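Local coordinates for protein lactaldehyde dehydrogenase (Methanocaldococcus jannaschii, PDB 3PQA) that oxidises lactaldehyde to lactate with NAD in the biosynthesis of coenzyme F420, and also accepts propionaldehyde, glyceraldehyde and several other small aldehydes, at residues Met63-Ala66 / Lys67-Glu71; Tyr187-Pro190 / Leu191-Asn195; Lys258-Asn261 / Ala262-Gly266; Glu324-Glu327 / Lys328-Lys332; Ile421-Ser424 / Ser425-Gln429. All coordinates share one frame; numbering follows the deposited sequence. Where two conformers were deposited one is given.

Contact 1: residues Met63-Ala66 / Lys67-Glu71; sequences MNIA and KQIKE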
loop_
_atom_site.group_PDB
_atom_site.type_symbol
_atom_site.label_atom_id
_atom_site.label_comp_id
_atom_site.label_asym_id
_atom_site.label_seq_id
_atom_site.Cartn_x
_atom_site.Cartn_y
_atom_site.Cartn_z
ATOM N N MET B 63 21.673 9.489 8.704
ATOM C CA MET B 63 21.487 10.826 9.255
ATOM C C MET B 63 22.809 11.562 9.438
ATOM O O MET B 63 22.888 12.770 9.185
ATOM C CB MET B 63 20.694 10.788 10.565
ATOM C CG MET B 63 19.211 10.445 10.366
ATOM S SD MET B 63 18.315 11.558 9.253
ATOM C CE MET B 63 18.310 13.077 10.171
ATOM N N ASN B 64 23.844 10.833 9.840
ATOM C CA ASN B 64 25.145 11.459 10.042
ATOM C C ASN B 64 25.804 11.850 8.731
ATOM O O ASN B 64 26.459 12.869 8.660
ATOM C CB ASN B 64 26.077 10.605 10.900
ATOM C CG ASN B 64 27.360 11.347 11.276
ATOM O OD1 ASN B 64 28.406 11.079 10.730
ATOM N ND2 ASN B 64 27.259 12.288 12.205
ATOM N N ILE B 65 25.597 11.057 7.689
ATOM C CA ILE B 65 26.074 11.435 6.356
ATOM C C ILE B 65 25.398 12.742 5.945
ATOM O O ILE B 65 26.074 13.691 5.501
ATOM C CB ILE B 65 25.842 10.306 5.323
ATOM C CG1 ILE B 65 26.815 9.143 5.593
ATOM C CG2 ILE B 65 26.020 10.829 3.899
ATOM C CD1 ILE B 65 26.472 7.856 4.889
ATOM N N ALA B 66 24.077 12.810 6.120
ATOM C CA ALA B 66 23.349 14.039 5.819
ATOM C C ALA B 66 23.889 15.221 6.623
ATOM O O ALA B 66 24.049 16.320 6.090
ATOM C CB ALA B 66 21.860 13.865 6.074
ATOM N N LYS B 67 24.155 14.995 7.911
ATOM C CA LYS B 67 24.659 16.062 8.764
ATOM C C LYS B 67 26.002 16.581 8.251
ATOM O O LYS B 67 26.205 17.790 8.150
ATOM C CB LYS B 67 24.770 15.597 10.216
ATOM C CG LYS B 67 25.211 16.688 11.183
ATOM C CD LYS B 67 25.107 16.211 12.612
ATOM C CE LYS B 67 25.744 17.210 13.572
ATOM N NZ LYS B 67 27.229 17.020 13.682
ATOM N N GLN B 68 26.911 15.671 7.917
ATOM C CA GLN B 68 28.229 16.079 7.397
ATOM C C GLN B 68 28.170 16.854 6.075
ATOM O O GLN B 68 28.917 17.827 5.887
ATOM C CB GLN B 68 29.139 14.882 7.211
ATOM C CG GLN B 68 29.578 14.193 8.499
ATOM C CD GLN B 68 30.497 13.052 8.177
ATOM O OE1 GLN B 68 31.603 13.263 7.681
ATOM N NE2 GLN B 68 30.028 11.831 8.394
ATOM N N ILE B 69 27.297 16.410 5.162
ATOM C CA ILE B 69 27.111 17.088 3.872
ATOM C C ILE B 69 26.620 18.508 4.130
ATOM O O ILE B 69 27.123 19.461 3.538
ATOM C CB ILE B 69 26.109 16.342 2.949
ATOM C CG1 ILE B 69 26.673 14.978 2.530
ATOM C CG2 ILE B 69 25.773 17.181 1.693
ATOM C CD1 ILE B 69 25.678 14.069 1.768
ATOM N N LYS B 70 25.649 18.642 5.032
ATOM C CA LYS B 70 25.138 19.958 5.410
ATOM C C LYS B 70 26.233 20.865 5.987
ATOM O O LYS B 70 26.300 22.050 5.638
ATOM C CB LYS B 70 23.959 19.814 6.376
ATOM C CG LYS B 70 23.278 21.112 6.783
ATOM C CD LYS B 70 22.121 20.821 7.743
ATOM C CE LYS B 70 21.557 22.076 8.391
ATOM N NZ LYS B 70 20.740 22.856 7.428
ATOM N N GLU B 71 27.104 20.311 6.833
ATOM C CA GLU B 71 28.182 21.104 7.447
ATOM C C GLU B 71 29.267 21.506 6.444
ATOM O O GLU B 71 29.981 22.492 6.655
ATOM C CB GLU B 71 28.796 20.372 8.647
ATOM C CG GLU B 71 27.823 20.225 9.818
ATOM C CD GLU B 71 28.346 19.358 10.954
ATOM O OE1 GLU B 71 29.286 18.555 10.733
ATOM O OE2 GLU B 71 27.796 19.467 12.072
#
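M63 to A66 and K67 to E71 are successive turns of one helix. The carbonyls of M63, N64, I65 and A66 each accept a bond from the backbone N four residues on, K67, Q68, I69 and K70. E71 N continues the series to K67 O. One side of the helix carries a polar pair. Q68 NE2 donates to N64 OD1 over 2.9 Å. The bond is bent, 134° at the hydrogen, and the donor stands above the side-chain carbonyl plane of N64. The two amide planes are 45° apart. The first torsion of Q68 sets CG anti to its own carbonyl carbon (chi1 -68°), and the chain is extended beyond CG. This carries the amide back over the preceding turn to N64.

The helix is 55-71, and its neighbours are helix 88-111 and helix 171-186. Q68 also ties it to helix 171-186: NE2 bonds I179 O, and OE1 accepts from N182 ND2. Three bonds therefore hold the Q68 amide and fix which end is oxygen. On the buried side I65 CG2 meets I69 CD1 at 3.9 Å. I69 CG1 lies 3.3 Å from I65 O. I65 touches both neighbouring helices, while I69 packs on S98 and I99. Toward solvent, K67 bends at its last torsion and NZ forms a salt bridge to E71 OE2 at 3.0 Å, on the syn side but tilted out of the carboxylate plane.

Contact 2: residues Tyr187-Pro190 / Leu191-Asn195; sequences YNVP and LGVYN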
loop_
_atom_site.group_PDB
_atom_site.type_symbol
_atom_site.label_atom_id
_atom_site.label_comp_id
_atom_site.label_asym_id
_atom_site.label_seq_id
_atom_site.Cartn_x
_atom_site.Cartn_y
_atom_site.Cartn_z
ATOM N N TYR B 187 29.911 4.870 14.183
ATOM C CA TYR B 187 28.953 3.853 14.628
ATOM C C TYR B 187 29.520 2.427 14.603
ATOM O O TYR B 187 28.768 1.452 14.607
ATOM C CB TYR B 187 27.626 3.998 13.862
ATOM C CG TYR B 187 26.956 5.327 14.151
ATOM C CD1 TYR B 187 27.007 6.378 13.234
ATOM C CD2 TYR B 187 26.305 5.548 15.366
ATOM C CE1 TYR B 187 26.411 7.607 13.519
ATOM C CE2 TYR B 187 25.713 6.767 15.662
ATOM C CZ TYR B 187 25.764 7.793 14.735
ATOM O OH TYR B 187 25.168 8.997 15.034
ATOM N N ASN B 188 30.854 2.345 14.581
ATOM C CA ASN B 188 31.620 1.094 14.695
ATOM C C ASN B 188 31.329 0.027 13.637
ATOM O O ASN B 188 31.259 -1.168 13.931
ATOM C CB ASN B 188 31.519 0.529 16.114
ATOM C CG ASN B 188 31.948 1.532 17.151
ATOM O OD1 ASN B 188 32.971 2.203 16.989
ATOM N ND2 ASN B 188 31.165 1.661 18.212
ATOM N N VAL B 189 31.192 0.478 12.393
ATOM C CA VAL B 189 30.992 -0.416 11.279
ATOM C C VAL B 189 32.284 -0.442 10.469
ATOM O O VAL B 189 32.883 0.615 10.242
ATOM C CB VAL B 189 29.794 0.046 10.404
ATOM C CG1 VAL B 189 29.608 -0.860 9.189
ATOM C CG2 VAL B 189 28.525 0.103 11.255
ATOM N N PRO B 190 32.725 -1.646 10.046
ATOM C CA PRO B 190 33.929 -1.743 9.226
ATOM C C PRO B 190 33.838 -0.872 7.977
ATOM O O PRO B 190 32.774 -0.772 7.352
ATOM C CB PRO B 190 33.965 -3.215 8.816
ATOM C CG PRO B 190 33.224 -3.928 9.880
ATOM C CD PRO B 190 32.201 -2.975 10.422
ATOM N N LEU B 191 34.961 -0.262 7.612
ATOM C CA LEU B 191 35.020 0.622 6.450
ATOM C C LEU B 191 34.792 -0.128 5.148
ATOM O O LEU B 191 34.359 0.461 4.154
ATOM C CB LEU B 191 36.362 1.364 6.397
ATOM C CG LEU B 191 36.715 2.253 7.589
ATOM C CD1 LEU B 191 37.950 3.089 7.231
ATOM C CD2 LEU B 191 35.536 3.139 7.990
ATOM N N GLY B 192 35.075 -1.429 5.172
ATOM C CA GLY B 192 34.940 -2.296 3.999
ATOM C C GLY B 192 33.538 -2.494 3.439
ATOM O O GLY B 192 33.381 -3.083 2.371
ATOM N N VAL B 193 32.527 -2.005 4.153
ATOM C CA VAL B 193 31.143 -2.080 3.665
ATOM C C VAL B 193 30.851 -1.116 2.500
ATOM O O VAL B 193 29.920 -1.346 1.722
ATOM C CB VAL B 193 30.082 -1.893 4.793
ATOM C CG1 VAL B 193 30.312 -2.872 5.945
ATOM C CG2 VAL B 193 30.040 -0.452 5.275
ATOM N N TYR B 194 31.641 -0.046 2.397
ATOM C CA TYR B 194 31.544 0.900 1.285
ATOM C C TYR B 194 32.923 1.146 0.682
ATOM O O TYR B 194 33.873 1.472 1.406
ATOM C CB TYR B 194 30.904 2.226 1.717
ATOM C CG TYR B 194 31.025 3.263 0.619
ATOM C CD1 TYR B 194 30.102 3.305 -0.428
ATOM C CD2 TYR B 194 32.108 4.153 0.591
ATOM C CE1 TYR B 194 30.236 4.232 -1.459
ATOM C CE2 TYR B 194 32.258 5.078 -0.431
ATOM C CZ TYR B 194 31.329 5.117 -1.455
ATOM O OH TYR B 194 31.474 6.034 -2.475
ATOM N N ASN B 195 33.019 1.009 -0.639
ATOM C CA ASN B 195 34.302 1.080 -1.327
ATOM C C ASN B 195 34.238 1.962 -2.574
ATOM O O ASN B 195 33.607 1.599 -3.563
ATOM C CB ASN B 195 34.769 -0.324 -1.725
ATOM C CG ASN B 195 34.727 -1.323 -0.561
ATOM O OD1 ASN B 195 35.720 -1.497 0.145
ATOM N ND2 ASN B 195 33.577 -1.980 -0.359
#
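V189 CG1 is set anti to the backbone N (chi1 178°), and V193 CG1 anti to its own carbonyl carbon (chi1 -54°). With these torsions the two valines meet across the turn. V189 CG1 touches V193 CG1 at 3.9 Å and V193 CG2 at 4.0 Å, reaching both methyls. The side chains run at about a right angle to each other. Both V193 methyls also approach the P190 carbonyl oxygen: CG1 comes within 3.5 Å of P190 O and CG2 within 3.4 Å. The same oxygen accepts a weak but straight bond from V193 N, also 3.4 Å long.

This is a short 3-10 turn, 191-193, in the connection from helix 171-186 to strand 194-196. The helix ends just before it in a Schellman motif, with N188 at positive phi as the C-prime residue. After the turn, N195 ND2 reaches back to G192 O at 3.0 Å, standing above the carbonyl plane, and it also bonds I161 O of the neighbouring parallel strand 160-165.

V189 and V193 both pack on L184 of the helix. V193 further touches Y46 and M50, and V189 lies on K57 and I61 of helix 55-71. Cutting V193 back to alanine is likely to leave V189 CG1 without the methyls it rests on and to open a gap beside L184 and M50. P190 packs on Y46 and V49, and L191 lies along the helix on E181 and K185.

Contact 3: residues Lys258-Asn261 / Ala262-Gly266; sequences KAVN and ALIKG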
loop_
_atom_site.group_PDB
_atom_site.type_symbol
_atom_site.label_atom_id
_atom_site.label_comp_id
_atom_site.label_asym_id
_atom_site.label_seq_id
_atom_site.Cartn_x
_atom_site.Cartn_y
_atom_site.Cartn_z
ATOM N N LYS B 258 4.914 31.398 -19.603
ATOM C CA LYS B 258 5.252 30.286 -18.706
ATOM C C LYS B 258 6.027 29.187 -19.423
ATOM O O LYS B 258 6.983 28.626 -18.866
ATOM C CB LYS B 258 3.991 29.692 -18.070
ATOM C CG LYS B 258 3.201 30.700 -17.260
ATOM C CD LYS B 258 2.920 30.221 -15.861
ATOM C CE LYS B 258 2.212 31.306 -15.052
ATOM N NZ LYS B 258 0.722 31.182 -15.125
ATOM N N ALA B 259 5.592 28.857 -20.640
ATOM C CA ALA B 259 6.260 27.821 -21.417
ATOM C C ALA B 259 7.711 28.227 -21.721
ATOM O O ALA B 259 8.641 27.432 -21.555
ATOM C CB ALA B 259 5.504 27.527 -22.684
ATOM N N VAL B 260 7.900 29.473 -22.141
ATOM C CA VAL B 260 9.239 29.979 -22.428
ATOM C C VAL B 260 10.138 29.911 -21.189
ATOM O O VAL B 260 11.261 29.404 -21.268
ATOM C CB VAL B 260 9.199 31.409 -23.017
ATOM C CG1 VAL B 260 10.595 32.004 -23.096
ATOM C CG2 VAL B 260 8.551 31.378 -24.397
ATOM N N ASN B 261 9.655 30.420 -20.059
ATOM C CA ASN B 261 10.443 30.366 -18.832
ATOM C C ASN B 261 10.806 28.935 -18.455
ATOM O O ASN B 261 11.968 28.646 -18.157
ATOM C CB ASN B 261 9.736 31.110 -17.690
ATOM C CG ASN B 261 9.683 32.610 -17.935
ATOM O OD1 ASN B 261 10.480 33.156 -18.711
ATOM N ND2 ASN B 261 8.742 33.287 -17.284
ATOM N N ALA B 262 9.821 28.040 -18.525
ATOM C CA ALA B 262 10.041 26.634 -18.163
ATOM C C ALA B 262 11.026 25.989 -19.115
ATOM O O ALA B 262 11.870 25.195 -18.679
ATOM C CB ALA B 262 8.721 25.853 -18.149
ATOM N N LEU B 263 10.931 26.334 -20.402
ATOM C CA LEU B 263 11.786 25.696 -21.407
ATOM C C LEU B 263 13.194 26.263 -21.436
ATOM O O LEU B 263 14.127 25.557 -21.808
ATOM C CB LEU B 263 11.135 25.698 -22.800
ATOM C CG LEU B 263 9.915 24.769 -22.923
ATOM C CD1 LEU B 263 9.067 25.141 -24.138
ATOM C CD2 LEU B 263 10.331 23.286 -22.992
ATOM N N ILE B 264 13.346 27.528 -21.049
ATOM C CA ILE B 264 14.684 28.116 -20.862
ATOM C C ILE B 264 15.443 27.334 -19.791
ATOM O O ILE B 264 16.574 26.928 -20.018
ATOM C CB ILE B 264 14.623 29.648 -20.548
ATOM C CG1 ILE B 264 14.253 30.429 -21.812
ATOM C CG2 ILE B 264 15.939 30.154 -19.948
ATOM C CD1 ILE B 264 15.351 30.451 -22.902
ATOM N N LYS B 265 14.814 27.087 -18.647
ATOM C CA LYS B 265 15.417 26.252 -17.593
ATOM C C LYS B 265 15.743 24.850 -18.110
ATOM O O LYS B 265 16.876 24.371 -17.987
ATOM C CB LYS B 265 14.484 26.147 -16.375
ATOM C CG LYS B 265 14.311 27.454 -15.620
ATOM C CD LYS B 265 13.478 27.242 -14.369
ATOM C CE LYS B 265 12.547 28.432 -14.075
ATOM N NZ LYS B 265 13.179 29.540 -13.302
ATOM N N GLY B 266 14.748 24.200 -18.711
ATOM C CA GLY B 266 14.886 22.816 -19.168
ATOM C C GLY B 266 15.951 22.650 -20.241
ATOM O O GLY B 266 16.624 21.609 -20.316
#
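Helix 256-268 is the crossover of a beta-alpha-beta unit, leading from strand 246-250 to the parallel strand 278-284. K258 to N261 and A262 to G266 are adjoining turns of it. A262 N bonds K258 O at 2.9 Å, L263 N bonds A259 O at 2.8 Å, and I264 N bonds V260 O at 2.8 Å. The next bond, K265 N to N261 O, is longer at 3.3 Å but nearly straight, 172° at the hydrogen. G266 N then bonds A262 O.

The side chains follow the turns. V260 and I264 lie side by side and point the same way. V260 CG1 faces I264 CG1 at 4.2 Å, a light contact. I264 CG1 is anti to its own carbonyl carbon (chi1 -73°), which swings it back over the earlier turn, to 3.2 Å from V260 O. L263 leans back in the same manner. Its CG lies 3.3 Å from A259 O, and CD1 touches that oxygen as well. A262 CB rests against K258 O. On the exposed side K265 lays CG and CE near N261 O; its chain bends at the third and fourth torsions.

Several elements surround the helix, and L263 touches most of them. V260, L263 and I264 pack on helix 288-300, through F291, F295 and K298. A259, A262 and L263 lie on F400 of strand 396-400. L263 also reaches N248 and V250 of strand 246-250. A262 and L263 touch D423 and S424 of the loop that follows strand 418-421. G266 shares a backbone bond with V278, where the next strand begins.

Contact 4: residues Glu324-Glu327 / Lys328-Lys332; sequences EWVE and KVVEK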
loop_
_atom_site.group_PDB
_atom_site.type_symbol
_atom_site.label_atom_id
_atom_site.label_comp_id
_atom_site.label_asym_id
_atom_site.label_seq_id
_atom_site.Cartn_x
_atom_site.Cartn_y
_atom_site.Cartn_z
ATOM N N GLU B 324 33.675 19.726 -29.095
ATOM C CA GLU B 324 34.069 19.625 -30.504
ATOM C C GLU B 324 33.106 18.722 -31.258
ATOM O O GLU B 324 32.704 19.023 -32.376
ATOM C CB GLU B 324 35.508 19.101 -30.636
ATOM C CG GLU B 324 36.565 20.074 -30.117
ATOM C CD GLU B 324 37.978 19.485 -30.055
ATOM O OE1 GLU B 324 38.127 18.248 -29.913
ATOM O OE2 GLU B 324 38.943 20.280 -30.132
ATOM N N TRP B 325 32.735 17.609 -30.632
ATOM C CA TRP B 325 31.750 16.720 -31.205
ATOM C C TRP B 325 30.412 17.453 -31.396
ATOM O O TRP B 325 29.801 17.352 -32.456
ATOM C CB TRP B 325 31.584 15.471 -30.342
ATOM C CG TRP B 325 30.510 14.558 -30.818
ATOM C CD1 TRP B 325 30.596 13.633 -31.822
ATOM C CD2 TRP B 325 29.168 14.479 -30.310
ATOM N NE1 TRP B 325 29.391 12.980 -31.967
ATOM C CE2 TRP B 325 28.499 13.479 -31.051
ATOM C CE3 TRP B 325 28.473 15.150 -29.297
ATOM C CZ2 TRP B 325 27.156 13.139 -30.814
ATOM C CZ3 TRP B 325 27.136 14.808 -29.058
ATOM C CH2 TRP B 325 26.498 13.809 -29.814
ATOM N N VAL B 326 29.979 18.201 -30.380
ATOM C CA VAL B 326 28.707 18.944 -30.441
ATOM C C VAL B 326 28.721 19.947 -31.601
ATOM O O VAL B 326 27.732 20.096 -32.318
ATOM C CB VAL B 326 28.390 19.668 -29.108
ATOM C CG1 VAL B 326 27.171 20.582 -29.255
ATOM C CG2 VAL B 326 28.122 18.654 -28.001
ATOM N N GLU B 327 29.860 20.618 -31.759
ATOM C CA GLU B 327 30.100 21.552 -32.852
ATOM C C GLU B 327 29.855 20.891 -34.206
ATOM O O GLU B 327 29.206 21.473 -35.075
ATOM C CB GLU B 327 31.536 22.060 -32.759
ATOM C CG GLU B 327 31.945 23.110 -33.775
ATOM C CD GLU B 327 33.297 23.712 -33.425
ATOM O OE1 GLU B 327 34.302 22.965 -33.346
ATOM O OE2 GLU B 327 33.353 24.936 -33.214
ATOM N N LYS B 328 30.373 19.674 -34.367
ATOM C CA LYS B 328 30.220 18.899 -35.597
ATOM C C LYS B 328 28.773 18.506 -35.864
ATOM O O LYS B 328 28.331 18.494 -37.013
ATOM C CB LYS B 328 31.096 17.648 -35.562
ATOM C CG LYS B 328 32.556 17.919 -35.808
ATOM C CD LYS B 328 33.404 16.749 -35.361
ATOM C CE LYS B 328 34.874 17.074 -35.496
ATOM N NZ LYS B 328 35.695 16.145 -34.687
ATOM N N VAL B 329 28.047 18.176 -34.797
ATOM C CA VAL B 329 26.646 17.801 -34.908
ATOM C C VAL B 329 25.821 19.017 -35.325
ATOM O O VAL B 329 24.933 18.913 -36.173
ATOM C CB VAL B 329 26.113 17.197 -33.581
ATOM C CG1 VAL B 329 24.638 16.885 -33.686
ATOM C CG2 VAL B 329 26.890 15.925 -33.220
ATOM N N VAL B 330 26.117 20.172 -34.743
ATOM C CA VAL B 330 25.428 21.403 -35.142
ATOM C C VAL B 330 25.689 21.705 -36.629
ATOM O O VAL B 330 24.757 21.972 -37.383
ATOM C CB VAL B 330 25.776 22.595 -34.214
ATOM C CG1 VAL B 330 25.152 23.895 -34.721
ATOM C CG2 VAL B 330 25.295 22.306 -32.799
ATOM N N GLU B 331 26.949 21.606 -37.044
ATOM C CA GLU B 331 27.318 21.765 -38.456
ATOM C C GLU B 331 26.518 20.848 -39.382
ATOM O O GLU B 331 26.003 21.294 -40.407
ATOM C CB GLU B 331 28.814 21.521 -38.643
ATOM C CG GLU B 331 29.673 22.686 -38.197
ATOM C CD GLU B 331 31.162 22.427 -38.369
ATOM O OE1 GLU B 331 31.546 21.592 -39.229
ATOM O OE2 GLU B 331 31.950 23.081 -37.653
ATOM N N LYS B 332 26.415 19.573 -39.006
ATOM C CA LYS B 332 25.593 18.601 -39.730
ATOM C C LYS B 332 24.123 19.036 -39.777
ATOM O O LYS B 332 23.504 19.024 -40.840
ATOM C CB LYS B 332 25.744 17.207 -39.104
ATOM C CG LYS B 332 25.030 16.060 -39.823
ATOM C CD LYS B 332 25.808 15.587 -41.058
ATOM C CE LYS B 332 25.190 14.322 -41.648
ATOM N NZ LYS B 332 23.958 14.638 -42.424
#
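The W325 indole has V329 CG2 over one face. This methyl stands 3.6 Å above the ring plane. It is 3.8 Å from the centroid of the six-membered ring and only 16° off its normal, a CH-pi contact. W325 CE2 is the nearest ring atom, with CZ2 next. The ring of H322 also meets the indole, with the planes about 25° apart. The W325 side chain stretches out with CG anti to the backbone N, and V329 CG2 turns back beside its own N. The methyl thus also comes 3.3 Å from W325 O. The W325 side chain is about 9 Å from that of K224, which probably binds NAD.

The backbone of helix 320-335 is regular here. K328 N, V329 N, V330 N and E331 N bond the carbonyl oxygens of E324, W325, V326 and E327. V329 N lies in the carbonyl plane of W325. V326 and V330 form the buried side and pack on V373 of strand 373-379.

The charged side is less closely knit. E327 and E331 run side by side, their carboxylate planes 38° apart. E327 OE1 and E331 OE2 stay 4.9 Å apart. E327 OE1 forms a salt bridge with R346, which probably offsets the repulsion. E324 OE1 and K328 NZ are 5.8 Å apart, so any attraction is probably weak. The contact thus rests on backbone bonds and methyl-on-indole packing, with little direct pairing of charge between the two turns.

Contact 5: residues Ile421-Ser424 / Ser425-Gln429; sequences INDS and SLFRQ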
loop_
_atom_site.group_PDB
_atom_site.type_symbol
_atom_site.label_atom_id
_atom_site.label_comp_id
_atom_site.label_asym_id
_atom_site.label_seq_id
_atom_site.Cartn_x
_atom_site.Cartn_y
_atom_site.Cartn_z
ATOM N N ILE B 421 3.326 18.029 -17.410
ATOM C CA ILE B 421 2.331 18.926 -17.988
ATOM C C ILE B 421 2.557 20.326 -17.415
ATOM O O ILE B 421 2.578 20.516 -16.197
ATOM C CB ILE B 421 0.888 18.412 -17.734
ATOM C CG1 ILE B 421 0.671 17.099 -18.516
ATOM C CG2 ILE B 421 -0.150 19.493 -18.104
ATOM C CD1 ILE B 421 -0.408 16.168 -17.949
ATOM N N ASN B 422 2.792 21.278 -18.315
ATOM C CA ASN B 422 3.037 22.685 -17.975
ATOM C C ASN B 422 4.330 22.994 -17.200
ATOM O O ASN B 422 4.473 24.046 -16.583
ATOM C CB ASN B 422 1.772 23.321 -17.360
ATOM C CG ASN B 422 0.668 23.482 -18.390
ATOM O OD1 ASN B 422 0.956 23.683 -19.567
ATOM N ND2 ASN B 422 -0.599 23.381 -17.962
ATOM N N ASP B 423 5.294 22.084 -17.294
ATOM C CA ASP B 423 6.693 22.369 -16.948
ATOM C C ASP B 423 7.514 21.541 -17.934
ATOM O O ASP B 423 6.949 20.675 -18.606
ATOM C CB ASP B 423 6.987 22.002 -15.481
ATOM C CG ASP B 423 8.290 22.606 -14.953
ATOM O OD1 ASP B 423 8.984 23.345 -15.686
ATOM O OD2 ASP B 423 8.616 22.325 -13.781
ATOM N N SER B 424 8.816 21.807 -18.062
ATOM C CA SER B 424 9.628 21.108 -19.077
ATOM C C SER B 424 9.948 19.684 -18.629
ATOM O O SER B 424 9.675 19.300 -17.491
ATOM C CB SER B 424 10.943 21.852 -19.360
ATOM O OG SER B 424 11.909 21.530 -18.368
ATOM N N SER B 425 10.567 18.923 -19.532
ATOM C CA SER B 425 11.014 17.561 -19.238
ATOM C C SER B 425 12.001 17.494 -18.077
ATOM O O SER B 425 12.154 16.432 -17.457
ATOM C CB SER B 425 11.634 16.924 -20.479
ATOM O OG SER B 425 12.716 17.694 -20.962
ATOM N N LEU B 426 12.668 18.613 -17.783
ATOM C CA LEU B 426 13.701 18.654 -16.716
ATOM C C LEU B 426 13.179 18.407 -15.287
ATOM O O LEU B 426 13.966 18.141 -14.355
ATOM C CB LEU B 426 14.493 19.970 -16.806
ATOM C CG LEU B 426 15.736 20.102 -15.941
ATOM C CD1 LEU B 426 16.883 19.307 -16.544
ATOM C CD2 LEU B 426 16.125 21.557 -15.833
ATOM N N PHE B 427 11.868 18.424 -15.107
ATOM C CA PHE B 427 11.317 18.259 -13.771
ATOM C C PHE B 427 11.570 16.867 -13.158
ATOM O O PHE B 427 11.294 15.848 -13.774
ATOM C CB PHE B 427 9.820 18.573 -13.743
ATOM C CG PHE B 427 9.239 18.468 -12.371
ATOM C CD1 PHE B 427 9.397 19.510 -11.466
ATOM C CD2 PHE B 427 8.618 17.293 -11.949
ATOM C CE1 PHE B 427 8.893 19.404 -10.171
ATOM C CE2 PHE B 427 8.122 17.183 -10.656
ATOM C CZ PHE B 427 8.262 18.239 -9.767
ATOM N N ARG B 428 12.119 16.843 -11.951
ATOM C CA ARG B 428 12.156 15.621 -11.149
ATOM C C ARG B 428 12.027 15.972 -9.673
ATOM O O ARG B 428 12.891 16.652 -9.122
ATOM C CB ARG B 428 13.455 14.835 -11.370
ATOM C CG ARG B 428 13.547 13.596 -10.482
ATOM C CD ARG B 428 14.964 13.107 -10.361
ATOM N NE ARG B 428 15.020 11.871 -9.566
ATOM C CZ ARG B 428 16.092 11.097 -9.432
ATOM N NH1 ARG B 428 17.248 11.398 -10.045
ATOM N NH2 ARG B 428 16.004 9.994 -8.695
ATOM N N GLN B 429 10.950 15.526 -9.036
ATOM C CA GLN B 429 10.829 15.687 -7.584
ATOM C C GLN B 429 11.551 14.487 -7.013
ATOM O O GLN B 429 11.274 13.354 -7.420
ATOM C CB GLN B 429 9.363 15.721 -7.155
ATOM C CG GLN B 429 9.158 16.050 -5.678
ATOM C CD GLN B 429 7.726 16.416 -5.405
ATOM O OE1 GLN B 429 7.253 17.458 -5.850
ATOM N NE2 GLN B 429 7.011 15.538 -4.705
#
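S424 sits in the tight part of this loop, folded against S425 and L426. Its OG accepts from L426 N at 3.1 Å and lies 3.4 Å from L426 CB. The first torsion (chi1 82°) puts OG between the backbone N and the carbonyl carbon, facing the turn. F427 N closes the turn with a weak bond to S424 O, 3.4 Å long. Both S424 and S425 are buried. S425 OG bonds I276 O, and S425 N bonds N248 OD1.

The looser side is at D423 and F427, both partly exposed. D423 OD2 approaches F427 CD1 at 3.7 Å and CB at 3.9 Å. The carboxylate and ring planes are 50° apart, a van der Waals approach. The other oxygen, D423 OD1, accepts from S424 N at 2.8 Å, from above the carboxylate plane. D423 OD2 forms a salt bridge with R122 of a second subunit, and F427 packs on the same arginine. Were D423 an alanine, R122 of the second subunit would probably lose its charged mate, and S424 N this acceptor.

Here an ST turn, closed by the S424 hydroxyl, overlies a type I beta turn from S424 to F427. It follows strand 418-421 at a subunit interface. The side chain of L426 is about 8 Å from that of C275, the probable catalytic cysteine, so the turn lies close to the active site.

Contacts 1, 3 and 4 are successive turns of single helices, each with a buried apolar side and an exposed charged one. Contacts 2 and 5 are turns in loops, each closed by a weak backbone bond. All five are partly buried; contact 5 lies nearest the chain's centre, about 15 Å from it, and contact 2 farthest, about 26 Å. Contact 1 lies on helix 55-71, on which contact 2 packs, and both touch helix 171-186. Contacts 3 and 5 also touch, S424 against G266. Contact 4 touches none of the others; contact 3 is closest, about 24 Å away between centres. Contact 5 alone reaches another subunit. Polar bonds dominate there, methyl groups in contact 2, and contact 4 adds an aromatic face.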